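Local coordinates for capsule biosynthesis protein capD (Bacillus anthracis, PDB 3G9K), which cleaves the poly-gamma-D-glutamate capsule and, as a transpeptidase, joins it through an amide bond to meso-diaminopimelic acid in peptidoglycan, at the interface of chains A and B. Coordinates in Å, arbitrary orientation; residue numbers count along the deposited sequence, not the author numbering. Chains: chain A, Capsule biosynthesis protein capD; chain B, Capsule biosynthesis protein capD.

The interface of chains A and B. Residues chain A 228-229, 231, 258; chain B 90, 94-95.
B:His95 is clasped between A:Met229 and A:Tyr258, and this clasp is the tightly packed part of the contact. The selenomethionine methyl CE of A:Met229 sits over the centre of one imidazole face, 3.6 Å from the centroid of the B:His95 ring. Against the opposite face lies CB of A:Tyr258, displaced from the ring centre. The exchange is reciprocal: CB of B:His95 stands over the middle of the A:Tyr258 phenol ring, 3.4 Å from its centroid, as the two side chains run antiparallel. A:Met229 is folded at its last two torsions (chi2 -72°), which carries the selenium above the CE1-NE2 edge of the imidazole, 3.7 Å from SE of A:Met229 to NE2 of B:His95, and the methyl on to the centre of that same face.

B:Thr94, the last residue of helix 82-94, belongs to both regions. Its CB lies 3.8 Å from CE of A:Met229, whereas CG2 and OG1 face the tyrosines, CG2 3.5 Å from CE1 of A:Tyr231. A:Tyr228, A:Tyr231 and B:Leu90 hide 18, 14 and 4 Å², against 61 to 63 Å² for A:Met229, B:Thr94 and B:His95, so they form the loose side. Both chains are made from one precursor, so the patch joins the large and small chains of a single enzyme.

With chi1 at 50°, the B:Thr94 hydroxyl turns back toward its own helix, where OG1 of B:Thr94 hydrogen-bonds to the carbonyl O of B:Leu90 at 2.8 Å, tilted 25° from the carbonyl plane. Its hydrogen cannot be given fully to two acceptors, so A:Tyr228 may donate in the cross-chain hydrogen bond: its phenol OH leads, 3.1 Å from OG1 of B:Thr94, while CE2 of A:Tyr228 stays 4.0 Å from CG2 of B:Thr94.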
loop_
_atom_site.group_PDB
_atom_site.type_symbol
_atom_site.label_atom_id
_atom_site.label_comp_id
_atom_site.label_asym_id
_atom_site.label_seq_id
_atom_site.Cartn_x
_atom_site.Cartn_y
_atom_site.Cartn_z
ATOM N N TYR A 228 -6.754 5.301 19.822
ATOM C CA TYR A 228 -6.593 3.892 20.126
ATOM C C TYR A 228 -5.374 3.723 20.999
ATOM O O TYR A 228 -4.288 4.161 20.630
ATOM C CB TYR A 228 -6.495 3.086 18.833
ATOM C CG TYR A 228 -5.859 1.747 18.946
ATOM C CD1 TYR A 228 -6.492 0.693 19.595
ATOM C CD2 TYR A 228 -4.608 1.511 18.368
ATOM C CE1 TYR A 228 -5.863 -0.579 19.689
ATOM C CE2 TYR A 228 -3.993 0.269 18.450
ATOM C CZ TYR A 228 -4.616 -0.767 19.124
ATOM O OH TYR A 228 -3.987 -1.992 19.187
HETATM N N MSE A 229 -5.553 3.120 22.170
HETATM C CA MSE A 229 -4.455 2.868 23.113
HETATM C C MSE A 229 -3.659 4.129 23.464
HETATM O O MSE A 229 -2.430 4.084 23.635
HETATM C CB MSE A 229 -3.532 1.767 22.572
HETATM C CG MSE A 229 -4.170 0.403 22.567
HETATM SE SE MSE A 229 -4.337 -0.310 24.380
HETATM C CE MSE A 229 -2.464 -0.760 24.709
ATOM N N TYR A 231 -3.160 6.626 21.548
ATOM C CA TYR A 231 -2.652 7.238 20.318
ATOM C C TYR A 231 -3.773 7.971 19.634
ATOM O O TYR A 231 -4.898 7.466 19.571
ATOM C CB TYR A 231 -2.190 6.167 19.339
ATOM C CG TYR A 231 -0.920 5.442 19.692
ATOM C CD1 TYR A 231 -0.966 4.230 20.386
ATOM C CD2 TYR A 231 0.328 5.921 19.280
ATOM C CE1 TYR A 231 0.160 3.538 20.677
ATOM C CE2 TYR A 231 1.496 5.212 19.576
ATOM C CZ TYR A 231 1.393 4.008 20.266
ATOM O OH TYR A 231 2.505 3.271 20.591
ATOM N N TYR A 258 -5.750 -9.281 23.679
ATOM C CA TYR A 258 -4.333 -9.486 23.956
ATOM C C TYR A 258 -4.103 -10.409 25.163
ATOM O O TYR A 258 -3.107 -11.126 25.208
ATOM C CB TYR A 258 -3.614 -8.164 24.197
ATOM C CG TYR A 258 -2.127 -8.366 24.360
ATOM C CD1 TYR A 258 -1.326 -8.667 23.257
ATOM C CD2 TYR A 258 -1.528 -8.318 25.619
ATOM C CE1 TYR A 258 0.053 -8.869 23.399
ATOM C CE2 TYR A 258 -0.151 -8.525 25.776
ATOM C CZ TYR A 258 0.631 -8.801 24.665
ATOM O OH TYR A 258 1.991 -8.997 24.817
ATOM N N LEU B 90 -0.590 -4.376 15.407
ATOM C CA LEU B 90 -0.741 -3.190 16.277
ATOM C C LEU B 90 -1.227 -3.548 17.702
ATOM O O LEU B 90 -0.770 -2.949 18.682
ATOM C CB LEU B 90 -1.654 -2.147 15.595
ATOM C CG LEU B 90 -0.964 -1.448 14.401
ATOM C CD1 LEU B 90 -1.911 -0.628 13.554
ATOM C CD2 LEU B 90 0.205 -0.584 14.911
ATOM N N THR B 94 1.153 -2.481 20.876
ATOM C CA THR B 94 0.719 -1.472 21.832
ATOM C C THR B 94 0.547 -2.055 23.220
ATOM O O THR B 94 0.569 -1.314 24.194
ATOM C CB THR B 94 -0.616 -0.815 21.431
ATOM O OG1 THR B 94 -1.586 -1.834 21.128
ATOM C CG2 THR B 94 -0.405 0.138 20.230
ATOM N N HIS B 95 0.349 -3.364 23.290
ATOM C CA HIS B 95 0.281 -4.095 24.558
ATOM C C HIS B 95 1.636 -4.639 25.034
ATOM O O HIS B 95 1.691 -5.358 26.038
ATOM C CB HIS B 95 -0.748 -5.210 24.438
ATOM C CG HIS B 95 -2.144 -4.707 24.290
ATOM N ND1 HIS B 95 -2.938 -4.418 25.376
ATOM C CD2 HIS B 95 -2.876 -4.394 23.195
ATOM C CE1 HIS B 95 -4.103 -3.961 24.957
ATOM N NE2 HIS B 95 -4.093 -3.942 23.639
#